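Long-range contacts in DNA alpha-glucosyltransferase (Enterobacteria phage T4, PDB 1Y6G), which belongs to the GT-B class of glycosyltransferases, pairing two domains built on parallel sheets, and holds uridine-5'-diphosphate and DNA in this structure: residues R12-C17 and T48-H53; K66-A71 and K100-N105; L74-D79 and D104-S109; I110-Y115 and R135-I140. All coordinates share one frame; numbering follows the deposited sequence.

Contact 1 (R12-C17 and T48-H53). With UDP (uridine-5'-diphosphate), chain N.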
# COMPACT_ATOMS: atom_id res chain seq x y z
N ARG D 12 -9.11 -21.19 8.16
CA ARG D 12 -9.05 -20.05 7.25
C ARG D 12 -9.57 -20.48 5.91
O ARG D 12 -9.91 -19.66 5.06
CB ARG D 12 -7.62 -19.54 7.06
CG ARG D 12 -7.61 -18.17 6.38
CD ARG D 12 -6.29 -17.77 5.83
NE ARG D 12 -6.48 -16.58 5.01
CZ ARG D 12 -5.61 -16.14 4.10
NH1 ARG D 12 -5.88 -15.04 3.39
NH2 ARG D 12 -4.47 -16.81 3.89
N GLY D 13 -9.63 -21.78 5.73
CA GLY D 13 -10.10 -22.32 4.47
C GLY D 13 -8.94 -23.06 3.86
O GLY D 13 -7.86 -23.11 4.44
N LEU D 14 -9.17 -23.63 2.70
CA LEU D 14 -8.12 -24.37 2.05
C LEU D 14 -7.53 -23.50 0.94
O LEU D 14 -8.04 -23.46 -0.18
CB LEU D 14 -8.70 -25.66 1.52
CG LEU D 14 -7.68 -26.65 1.00
CD1 LEU D 14 -8.16 -28.03 1.35
CD2 LEU D 14 -7.48 -26.46 -0.51
N GLU D 15 -6.45 -22.80 1.28
CA GLU D 15 -5.78 -21.87 0.37
C GLU D 15 -4.90 -22.49 -0.72
O GLU D 15 -4.48 -21.81 -1.65
CB GLU D 15 -4.96 -20.88 1.20
CG GLU D 15 -4.35 -21.51 2.47
CD GLU D 15 -3.00 -22.21 2.24
OE1 GLU D 15 -2.01 -21.51 1.97
OE2 GLU D 15 -2.95 -23.46 2.34
N GLY D 16 -4.60 -23.78 -0.59
CA GLY D 16 -3.80 -24.43 -1.61
C GLY D 16 -2.35 -23.99 -1.72
O GLY D 16 -1.75 -24.05 -2.80
N CYS D 17 -1.79 -23.54 -0.61
CA CYS D 17 -0.40 -23.11 -0.59
C CYS D 17 0.25 -23.78 0.60
O CYS D 17 -0.27 -24.76 1.11
CB CYS D 17 -0.32 -21.59 -0.48
SG CYS D 17 -0.83 -20.65 -1.97
N THR D 48 -8.67 -19.43 -4.82
CA THR D 48 -8.23 -19.66 -6.20
C THR D 48 -7.60 -21.04 -6.37
O THR D 48 -8.13 -21.91 -7.07
CB THR D 48 -7.20 -18.61 -6.59
OG1 THR D 48 -7.70 -17.31 -6.25
CG2 THR D 48 -6.90 -18.67 -8.08
N ARG D 49 -6.45 -21.23 -5.73
CA ARG D 49 -5.71 -22.47 -5.80
C ARG D 49 -6.32 -23.55 -4.93
O ARG D 49 -5.64 -24.13 -4.08
CB ARG D 49 -4.27 -22.26 -5.33
CG ARG D 49 -3.53 -21.14 -6.00
CD ARG D 49 -2.21 -20.98 -5.29
NE ARG D 49 -1.92 -19.57 -5.08
CZ ARG D 49 -1.36 -18.79 -5.99
NH1 ARG D 49 -1.02 -19.28 -7.18
NH2 ARG D 49 -1.15 -17.51 -5.71
N THR D 50 -7.59 -23.85 -5.13
CA THR D 50 -8.22 -24.87 -4.32
C THR D 50 -8.02 -26.28 -4.89
O THR D 50 -8.43 -27.27 -4.29
CB THR D 50 -9.73 -24.59 -4.15
OG1 THR D 50 -10.31 -25.56 -3.27
CG2 THR D 50 -10.42 -24.64 -5.51
N SER D 51 -7.35 -26.36 -6.04
CA SER D 51 -7.13 -27.65 -6.69
C SER D 51 -5.66 -28.00 -6.95
O SER D 51 -5.35 -29.03 -7.55
CB SER D 51 -7.91 -27.70 -8.00
OG SER D 51 -7.85 -26.44 -8.66
N SER D 52 -4.76 -27.14 -6.50
CA SER D 52 -3.35 -27.37 -6.70
C SER D 52 -2.88 -28.63 -6.00
O SER D 52 -1.89 -29.24 -6.41
CB SER D 52 -2.56 -26.16 -6.20
OG SER D 52 -2.95 -25.02 -6.94
N HIS D 53 -3.56 -29.02 -4.94
CA HIS D 53 -3.18 -30.25 -4.25
C HIS D 53 -4.35 -31.24 -4.30
O HIS D 53 -5.52 -30.85 -4.28
CB HIS D 53 -2.77 -29.98 -2.80
CG HIS D 53 -1.58 -29.08 -2.67
ND1 HIS D 53 -1.67 -27.71 -2.82
CD2 HIS D 53 -0.29 -29.35 -2.38
CE1 HIS D 53 -0.47 -27.17 -2.63
NE2 HIS D 53 0.38 -28.14 -2.36
N1 UDP N . 1.60 -24.55 -5.30
C2 UDP N . 0.85 -25.17 -6.30
N3 UDP N . 0.28 -24.31 -7.21
C4 UDP N . 0.38 -22.94 -7.23
C5 UDP N . 1.16 -22.38 -6.15
C6 UDP N . 1.73 -23.20 -5.25
O2 UDP N . 0.69 -26.38 -6.38
O4 UDP N . -0.07 -22.30 -8.20
C1' UDP N . 2.27 -25.41 -4.31
C2' UDP N . 3.79 -25.33 -4.36
O2' UDP N . 4.35 -26.19 -5.35
C3' UDP N . 4.15 -25.74 -2.93
C4' UDP N . 3.06 -25.07 -2.11
O4' UDP N . 1.91 -24.96 -3.02
O3' UDP N . 4.06 -27.14 -2.79
C5' UDP N . 3.41 -23.70 -1.54
O5' UDP N . 4.44 -23.82 -0.55
PA UDP N . 5.43 -22.61 -0.22
O1A UDP N . 5.51 -22.45 1.25
O2A UDP N . 6.68 -22.74 -1.00
O3A UDP N . 4.64 -21.35 -0.86
PB UDP N . 3.74 -20.21 -0.15
O1B UDP N . 4.66 -19.49 0.77
O2B UDP N . 3.02 -19.46 -1.20
O3B UDP N . 2.68 -21.06 0.68
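Gly16 and Arg49 bring together two loops of the N-terminal Rossmann-like domain at the nucleotide site, one leading from strand 5-10 into helix 18-32, the other following strand 36-42. Their meeting is a backbone one: the CA-H of Gly16 points at the carbonyl of Arg49, with CA 3.1 Å from O and an angle of 164° at the hydrogen. Arg49 is the centre of an inverse gamma turn. Its side chain then runs past the thiol of Cys17, with Cys17 SG standing 3.5 Å from Arg49 NE, and bends at chi3 (-137°) to bring NH1 to the uracil, where a weak hydrogen bond of 3.3 Å joins it to UDP O4. His53 uses the edge of its ring: CE1 lies 3.4 Å from Gly16 O and 3.3 Å from the ribose O4' of UDP, both oxygens in the ring plane. Within the 12-17 loop, Cys17 N donates to Glu15 OE2 (3.2 Å) from well above the carboxylate plane, and Thr20 OG1 is hydrogen-bonded to that same oxygen. Leu14 CD2 packs against Thr50 farther from the nucleotide. With Cys17 CB 3.3 Å from UDP O3B, the contact reaches from base to phosphate; a salt bridge from Arg49 NH2 to Glu238 holds the guanidinium while NH1 reaches the uracil, so a second-shell carboxylate positions Arg49.

Contact 2 (K66-A71 and K100-N105). With NCO (cobalt hexammine(III)), chain M.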
# COMPACT_ATOMS: atom_id res chain seq x y z
N LYS D 66 -22.81 -21.73 9.65
CA LYS D 66 -24.09 -22.42 9.63
C LYS D 66 -24.02 -23.81 10.21
O LYS D 66 -24.88 -24.21 11.00
CB LYS D 66 -24.62 -22.53 8.20
CG LYS D 66 -25.09 -21.22 7.59
CD LYS D 66 -25.31 -21.36 6.09
CE LYS D 66 -25.60 -20.01 5.45
NZ LYS D 66 -25.35 -20.01 3.98
N GLU D 67 -22.99 -24.55 9.83
CA GLU D 67 -22.84 -25.92 10.29
C GLU D 67 -22.08 -26.04 11.60
O GLU D 67 -21.45 -27.07 11.88
CB GLU D 67 -22.16 -26.76 9.21
CG GLU D 67 -22.86 -26.71 7.87
CD GLU D 67 -22.21 -27.61 6.85
OE1 GLU D 67 -22.32 -28.85 6.99
OE2 GLU D 67 -21.59 -27.09 5.90
N TYR D 68 -22.16 -24.99 12.42
CA TYR D 68 -21.49 -24.99 13.71
C TYR D 68 -21.56 -26.35 14.42
O TYR D 68 -20.55 -26.87 14.88
CB TYR D 68 -22.06 -23.90 14.60
CG TYR D 68 -21.67 -24.04 16.05
CD1 TYR D 68 -22.41 -24.83 16.92
CD2 TYR D 68 -20.53 -23.43 16.54
CE1 TYR D 68 -22.01 -25.00 18.25
CE2 TYR D 68 -20.12 -23.60 17.87
CZ TYR D 68 -20.87 -24.39 18.71
OH TYR D 68 -20.48 -24.56 20.02
N ASP D 69 -22.76 -26.93 14.49
CA ASP D 69 -22.92 -28.22 15.15
C ASP D 69 -22.03 -29.26 14.51
O ASP D 69 -21.31 -29.99 15.20
CB ASP D 69 -24.38 -28.67 15.07
CG ASP D 69 -25.24 -28.03 16.16
OD1 ASP D 69 -26.49 -28.09 16.03
OD2 ASP D 69 -24.68 -27.49 17.14
N LYS D 70 -22.07 -29.34 13.19
CA LYS D 70 -21.24 -30.29 12.47
C LYS D 70 -19.77 -30.08 12.85
O LYS D 70 -19.06 -31.03 13.22
CB LYS D 70 -21.40 -30.10 10.96
CG LYS D 70 -20.57 -31.06 10.11
CD LYS D 70 -20.75 -30.75 8.63
CE LYS D 70 -20.13 -31.82 7.72
NZ LYS D 70 -20.77 -33.17 7.89
N ALA D 71 -19.32 -28.83 12.76
CA ALA D 71 -17.94 -28.51 13.07
C ALA D 71 -17.63 -28.90 14.50
O ALA D 71 -16.66 -29.60 14.75
CB ALA D 71 -17.69 -27.03 12.89
N LYS D 100 -15.14 -18.67 17.15
CA LYS D 100 -14.76 -18.32 18.51
C LYS D 100 -15.53 -19.24 19.43
O LYS D 100 -15.06 -19.57 20.51
CB LYS D 100 -15.10 -16.87 18.83
CG LYS D 100 -14.12 -15.83 18.29
CD LYS D 100 -14.55 -14.43 18.75
CE LYS D 100 -13.51 -13.38 18.43
NZ LYS D 100 -13.63 -12.21 19.35
N LYS D 101 -16.71 -19.65 18.98
CA LYS D 101 -17.55 -20.56 19.75
C LYS D 101 -16.87 -21.91 19.88
O LYS D 101 -16.77 -22.44 20.98
CB LYS D 101 -18.90 -20.75 19.07
CG LYS D 101 -20.01 -19.94 19.68
CD LYS D 101 -20.85 -20.76 20.64
CE LYS D 101 -22.00 -21.44 19.93
NZ LYS D 101 -22.98 -21.98 20.93
N LEU D 102 -16.41 -22.47 18.77
CA LEU D 102 -15.75 -23.76 18.81
C LEU D 102 -14.61 -23.77 19.81
O LEU D 102 -14.44 -24.72 20.57
CB LEU D 102 -15.20 -24.15 17.44
CG LEU D 102 -16.17 -24.28 16.27
CD1 LEU D 102 -15.45 -24.94 15.08
CD2 LEU D 102 -17.35 -25.12 16.69
N LEU D 103 -13.82 -22.72 19.83
CA LEU D 103 -12.69 -22.68 20.75
C LEU D 103 -13.10 -22.77 22.20
O LEU D 103 -12.30 -23.14 23.05
CB LEU D 103 -11.87 -21.41 20.51
CG LEU D 103 -11.08 -21.42 19.20
CD1 LEU D 103 -10.82 -19.99 18.77
CD2 LEU D 103 -9.78 -22.21 19.37
N ASP D 104 -14.35 -22.46 22.49
CA ASP D 104 -14.81 -22.52 23.87
C ASP D 104 -15.45 -23.83 24.28
O ASP D 104 -15.68 -24.06 25.46
CB ASP D 104 -15.80 -21.40 24.15
CG ASP D 104 -15.15 -20.21 24.79
OD1 ASP D 104 -15.89 -19.26 25.09
OD2 ASP D 104 -13.90 -20.24 25.00
N ASN D 105 -15.75 -24.69 23.32
CA ASN D 105 -16.40 -25.93 23.67
C ASN D 105 -15.60 -27.19 23.39
O ASN D 105 -16.15 -28.29 23.32
CB ASN D 105 -17.76 -25.96 23.00
CG ASN D 105 -18.65 -24.87 23.52
OD1 ASN D 105 -19.58 -24.43 22.85
ND2 ASN D 105 -18.38 -24.44 24.74
CO NCO M . -18.05 -23.02 28.82
N1 NCO M . -17.48 -21.87 27.26
N2 NCO M . -17.04 -24.58 28.05
N3 NCO M . -16.40 -22.46 29.83
N4 NCO M . -18.62 -24.16 30.38
N5 NCO M . -19.07 -21.46 29.59
N6 NCO M . -19.70 -23.57 27.81
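Tyr68 reaches from helix 64-75 to helix 93-104 and meets three residues there. One ring face is covered by Lys101, whose CE sits 3.4 Å from Tyr68 CZ, while the root of the same lysine, CB, touches Tyr68 CE2 at 3.3 Å. Leu102 approaches the ring obliquely and slides past it in the opposite direction, its CD2 methyl 3.4 Å from CE2 of Tyr68. At the phenol end Asn105 OD1 lies near the ring plane, 3.0 Å from Tyr68 OH, and the amide stands almost perpendicular to the ring, the two planes 83° apart. One turn along, Ala71 CB meets the other methyl of the leucine, Leu102 CD1, at 3.8 Å.

The Tyr68 ring is swung out toward the second helix with CG opposite the backbone N (chi1 166°), and the Lys101 chain, bent at both chi2 and chi3, folds over the ring. Asn105 is held at the helix end by the bond from its N to Leu102 O (3.0 Å). Just before it, Asp104 O accepts a hydrogen bond from N2 of a cobalt hexammine, also at 3.0 Å, so the cation rests against the carbonyl end of the helix.

The axes of the two short segments run 10.5 Å apart and nearly parallel, crossing at -25°, as expected of successive beta-alpha-beta crossover helices on one face of a parallel sheet. Leu102 also packs on Leu64 and Leu72 within helix 64-75, while Leu103 and Lys100 turn to helix 130-136, the latter through a salt bridge with Glu132.

Contact 3 (L74-D79 and D104-S109). With NCO (cobalt hexammine(III)), chain M.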
# COMPACT_ATOMS: atom_id res chain seq x y z
N LEU D 74 -16.90 -32.61 14.93
CA LEU D 74 -15.64 -33.00 14.31
C LEU D 74 -14.46 -32.68 15.20
O LEU D 74 -13.66 -33.54 15.53
CB LEU D 74 -15.46 -32.27 12.99
CG LEU D 74 -16.22 -32.82 11.80
CD1 LEU D 74 -16.34 -31.74 10.73
CD2 LEU D 74 -15.50 -34.05 11.30
N VAL D 75 -14.37 -31.41 15.57
CA VAL D 75 -13.27 -30.93 16.40
C VAL D 75 -13.19 -31.62 17.74
O VAL D 75 -12.10 -31.90 18.23
CB VAL D 75 -13.36 -29.42 16.62
CG1 VAL D 75 -13.08 -28.69 15.32
CG2 VAL D 75 -14.75 -29.06 17.12
N ASN D 76 -14.34 -31.90 18.34
CA ASN D 76 -14.35 -32.55 19.64
C ASN D 76 -14.15 -34.06 19.56
O ASN D 76 -14.23 -34.76 20.57
CB ASN D 76 -15.63 -32.21 20.40
CG ASN D 76 -15.52 -30.90 21.17
OD1 ASN D 76 -14.68 -30.77 22.07
ND2 ASN D 76 -16.35 -29.94 20.82
N ASP D 77 -13.89 -34.54 18.35
CA ASP D 77 -13.67 -35.95 18.11
C ASP D 77 -12.22 -36.26 17.74
O ASP D 77 -11.88 -36.41 16.57
CB ASP D 77 -14.57 -36.44 16.99
CG ASP D 77 -14.31 -37.88 16.64
OD1 ASP D 77 -14.85 -38.35 15.62
OD2 ASP D 77 -13.56 -38.55 17.40
N CYS D 78 -11.37 -36.35 18.76
CA CYS D 78 -9.95 -36.64 18.57
C CYS D 78 -9.22 -36.52 19.89
O CYS D 78 -9.80 -36.21 20.92
CB CYS D 78 -9.33 -35.68 17.54
SG CYS D 78 -9.19 -33.97 18.09
N ASP D 79 -7.93 -36.78 19.86
CA ASP D 79 -7.12 -36.68 21.06
C ASP D 79 -6.30 -35.41 20.93
O ASP D 79 -5.98 -34.75 21.91
CB ASP D 79 -6.22 -37.91 21.16
CG ASP D 79 -7.02 -39.20 21.16
OD1 ASP D 79 -6.46 -40.28 20.86
OD2 ASP D 79 -8.23 -39.12 21.47
N ASP D 104 -14.35 -22.46 22.49
CA ASP D 104 -14.81 -22.52 23.87
C ASP D 104 -15.45 -23.83 24.28
O ASP D 104 -15.68 -24.06 25.46
CB ASP D 104 -15.80 -21.40 24.15
CG ASP D 104 -15.15 -20.21 24.79
OD1 ASP D 104 -15.89 -19.26 25.09
OD2 ASP D 104 -13.90 -20.24 25.00
N ASN D 105 -15.75 -24.69 23.32
CA ASN D 105 -16.40 -25.93 23.67
C ASN D 105 -15.60 -27.19 23.39
O ASN D 105 -16.15 -28.29 23.32
CB ASN D 105 -17.76 -25.96 23.00
CG ASN D 105 -18.65 -24.87 23.52
OD1 ASN D 105 -19.58 -24.43 22.85
ND2 ASN D 105 -18.38 -24.44 24.74
N ILE D 106 -14.29 -27.01 23.26
CA ILE D 106 -13.38 -28.12 23.03
C ILE D 106 -13.22 -28.87 24.34
O ILE D 106 -12.87 -28.27 25.34
CB ILE D 106 -12.00 -27.60 22.59
CG1 ILE D 106 -12.10 -26.98 21.20
CG2 ILE D 106 -10.99 -28.74 22.61
CD1 ILE D 106 -10.78 -26.46 20.66
N LYS D 107 -13.47 -30.18 24.35
CA LYS D 107 -13.29 -30.96 25.58
C LYS D 107 -11.93 -30.56 26.16
O LYS D 107 -10.93 -30.51 25.45
CB LYS D 107 -13.29 -32.47 25.30
CG LYS D 107 -14.65 -33.13 25.10
CD LYS D 107 -14.51 -34.64 24.86
CE LYS D 107 -13.80 -34.94 23.52
NZ LYS D 107 -13.40 -36.36 23.32
N PRO D 108 -11.88 -30.26 27.46
CA PRO D 108 -10.59 -29.87 28.03
C PRO D 108 -9.57 -31.00 27.94
O PRO D 108 -8.38 -30.78 28.14
CB PRO D 108 -10.94 -29.51 29.47
CG PRO D 108 -12.36 -29.01 29.35
CD PRO D 108 -12.97 -30.04 28.43
N SER D 109 -10.04 -32.21 27.64
CA SER D 109 -9.13 -33.33 27.51
C SER D 109 -8.32 -33.12 26.23
O SER D 109 -7.09 -33.11 26.26
CB SER D 109 -9.90 -34.65 27.45
OG SER D 109 -10.56 -34.83 26.20
CO NCO M . -18.05 -23.02 28.82
N1 NCO M . -17.48 -21.87 27.26
N2 NCO M . -17.04 -24.58 28.05
N3 NCO M . -16.40 -22.46 29.83
N4 NCO M . -18.62 -24.16 30.38
N5 NCO M . -19.07 -21.46 29.59
N6 NCO M . -19.70 -23.57 27.81
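Asn76, the first residue beyond helix 64-75, bonds through both ends of its amide to the loop joining helix 93-104 to strand 111-115. Its OD1 accepts from Lys107 N at 2.6 Å, the N-H nearly straight (155°) and arriving almost along the C=O axis. On the other side of the amide, ND2 donates to Asn105 O at 3.0 Å; this bond is more bent (138°), and the donor stands well above the carbonyl plane. ND2 is also hydrogen-bonded to Leu72 O, which ties the amide back to the last turn of helix 64-75.

Packing is slight. Ile106 lies between the two bonded positions, its CB 4.2 Å from Asn76 OD1, and its side chain continues onto Leu81 of strand 80-85. The Lys107 chain bends at chi3 (-67°), bringing CE to 3.0 Å from Asn76 O; NZ is 3.3 Å from the same oxygen, at an angle too poor for a hydrogen bond.

Charge acts at longer range. NZ of Lys107 is 6.3 Å from Asp77 OD2 and 6.1 Å from Asp79 OD2, Asp79 being paired with Arg5. The two carboxylates would be expected to favour the ammonium charge weakly, whereas the amide bonds of Asn76 fix the loop directly.

Contact 4 (I110-Y115 and R135-I140). With NCO (cobalt hexammine(III)), chain K.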
# COMPACT_ATOMS: atom_id res chain seq x y z
N ILE D 110 -9.01 -32.94 25.10
CA ILE D 110 -8.34 -32.72 23.83
C ILE D 110 -7.12 -31.81 24.01
O ILE D 110 -7.11 -30.93 24.87
CB ILE D 110 -9.31 -32.07 22.81
CG1 ILE D 110 -10.51 -32.99 22.58
CG2 ILE D 110 -8.59 -31.82 21.50
CD1 ILE D 110 -11.46 -32.50 21.51
N ARG D 111 -6.09 -32.03 23.22
CA ARG D 111 -4.90 -31.22 23.30
C ARG D 111 -4.80 -30.34 22.07
O ARG D 111 -4.45 -30.83 21.00
CB ARG D 111 -3.65 -32.10 23.40
CG ARG D 111 -2.37 -31.29 23.27
CD ARG D 111 -1.15 -32.06 23.70
NE ARG D 111 -1.23 -32.42 25.11
CZ ARG D 111 -0.21 -32.34 25.95
NH1 ARG D 111 0.97 -31.91 25.51
NH2 ARG D 111 -0.35 -32.71 27.22
N VAL D 112 -5.09 -29.04 22.21
CA VAL D 112 -5.03 -28.10 21.09
C VAL D 112 -3.59 -27.70 20.70
O VAL D 112 -2.79 -27.27 21.53
CB VAL D 112 -5.84 -26.82 21.40
CG1 VAL D 112 -5.77 -25.84 20.24
CG2 VAL D 112 -7.27 -27.20 21.65
N VAL D 113 -3.28 -27.84 19.41
CA VAL D 113 -1.96 -27.51 18.89
C VAL D 113 -2.03 -26.46 17.79
O VAL D 113 -2.44 -26.76 16.66
CB VAL D 113 -1.28 -28.75 18.31
CG1 VAL D 113 0.06 -28.38 17.73
CG2 VAL D 113 -1.11 -29.79 19.39
N VAL D 114 -1.61 -25.23 18.11
CA VAL D 114 -1.61 -24.17 17.11
C VAL D 114 -0.27 -24.03 16.40
O VAL D 114 0.78 -24.03 17.03
CB VAL D 114 -1.95 -22.81 17.73
CG1 VAL D 114 -1.89 -21.72 16.68
CG2 VAL D 114 -3.33 -22.85 18.33
N TYR D 115 -0.33 -23.93 15.09
CA TYR D 115 0.85 -23.77 14.26
C TYR D 115 0.67 -22.42 13.58
O TYR D 115 -0.23 -22.26 12.77
CB TYR D 115 0.91 -24.86 13.18
CG TYR D 115 1.52 -26.16 13.60
CD1 TYR D 115 2.89 -26.40 13.44
CD2 TYR D 115 0.75 -27.15 14.20
CE1 TYR D 115 3.47 -27.58 13.88
CE2 TYR D 115 1.32 -28.34 14.66
CZ TYR D 115 2.68 -28.55 14.49
OH TYR D 115 3.25 -29.70 14.99
N ARG D 135 -4.57 -18.63 23.12
CA ARG D 135 -4.86 -18.79 24.54
C ARG D 135 -5.32 -20.21 24.87
O ARG D 135 -4.80 -20.85 25.80
CB ARG D 135 -5.91 -17.78 25.00
CG ARG D 135 -5.35 -16.39 25.18
CD ARG D 135 -6.36 -15.39 25.74
NE ARG D 135 -5.74 -14.07 25.89
CZ ARG D 135 -4.70 -13.81 26.69
NH1 ARG D 135 -4.17 -14.77 27.43
NH2 ARG D 135 -4.19 -12.59 26.73
N ARG D 136 -6.29 -20.71 24.10
CA ARG D 136 -6.84 -22.05 24.29
C ARG D 136 -5.82 -23.15 23.98
O ARG D 136 -5.89 -24.23 24.55
CB ARG D 136 -8.07 -22.23 23.40
CG ARG D 136 -8.62 -23.63 23.37
CD ARG D 136 -9.26 -24.02 24.69
NE ARG D 136 -9.61 -25.44 24.73
CZ ARG D 136 -8.72 -26.42 24.88
NH1 ARG D 136 -9.13 -27.68 24.90
NH2 ARG D 136 -7.43 -26.15 25.00
N ALA D 137 -4.88 -22.86 23.09
CA ALA D 137 -3.84 -23.80 22.67
C ALA D 137 -2.98 -24.38 23.79
O ALA D 137 -2.80 -23.75 24.82
CB ALA D 137 -2.95 -23.14 21.67
N ASP D 138 -2.42 -25.56 23.58
CA ASP D 138 -1.57 -26.19 24.59
C ASP D 138 -0.13 -26.17 24.12
O ASP D 138 0.79 -26.13 24.93
CB ASP D 138 -2.01 -27.63 24.84
CG ASP D 138 -3.32 -27.72 25.61
OD1 ASP D 138 -4.34 -28.18 25.03
OD2 ASP D 138 -3.33 -27.31 26.80
N VAL D 139 0.05 -26.21 22.80
CA VAL D 139 1.38 -26.17 22.19
C VAL D 139 1.34 -25.19 21.02
O VAL D 139 0.34 -25.11 20.31
CB VAL D 139 1.82 -27.54 21.67
CG1 VAL D 139 3.32 -27.57 21.53
CG2 VAL D 139 1.37 -28.62 22.61
N ILE D 140 2.43 -24.45 20.83
CA ILE D 140 2.50 -23.46 19.77
C ILE D 140 3.81 -23.52 19.01
O ILE D 140 4.88 -23.59 19.61
CB ILE D 140 2.34 -22.06 20.33
CG1 ILE D 140 1.02 -21.98 21.10
CG2 ILE D 140 2.41 -21.05 19.21
CD1 ILE D 140 0.80 -20.69 21.83
CO NCO K . -3.87 -23.13 29.04
N1 NCO K . -2.03 -23.90 29.27
N2 NCO K . -4.60 -24.42 30.39
N3 NCO K . -3.49 -21.80 30.50
N4 NCO K . -5.71 -22.36 28.80
N5 NCO K . -3.13 -21.83 27.69
N6 NCO K . -4.24 -24.47 27.58
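Val112 crosses Arg136 at about a right angle, its CG2 methyl over one face of the guanidinium, offset toward the rim and 3.5 Å from Arg136 NH2. The arginine chain, bent at chi2 (70°), doubles back to offer that face, and Ile110 O and Asp138 OD1 lie at its edge, in plane; the ion pair between NH2 and OD1 is long.

Asp138 splits its carboxylate between two tasks. OD1 uses its anti lone pair to accept from Val112 N (3.0 Å), while OD2 accepts from N6 of a cobalt hexammine at 3.1 Å, a cation also bound by Arg135 O and Ala137 O. Val112 O takes two donors, Asp138 N at 2.7 Å and Val139 N at 3.3 Å, and Val114 N donates to Val139 O at 2.9 Å, giving parallel strand pairing. Val114 CG2 packs on Ala137 CB at 3.4 Å, and on the other sheet face Val113 CG2 meets Val139 CG2 at 4.2 Å.

Strand 111-115 thus runs between 80-85 and 139-142 in the seven-stranded parallel sheet. Val113 and Val139 pack on helix 390-402 from the C-terminal end of the chain, whereas Val114 and Ile140 face helix 130-136.

Overall arrangement
Only contact 1 borders the UDP; its centre is 22 to 25 Å from those of the other three, which cluster along the sheet and helices of the same Rossmann-like domain. Contacts 2 and 3 share Asp104 and Asn105, lie 10 Å apart between centres and use successive parts of helix 64-75, the first by side-chain packing, the second by amide bonds. Contact 4, 11 Å from contact 3 between centres, continues into the sheet: Asp79 O and Arg111 N make a probable hydrogen bond, and Ile106 packs on Arg136, which also touches Leu103 of contact 2. One cobalt hexammine serves contacts 2 and 3, another contact 4, and a further one lies about 5 Å from the Glu15 side chain.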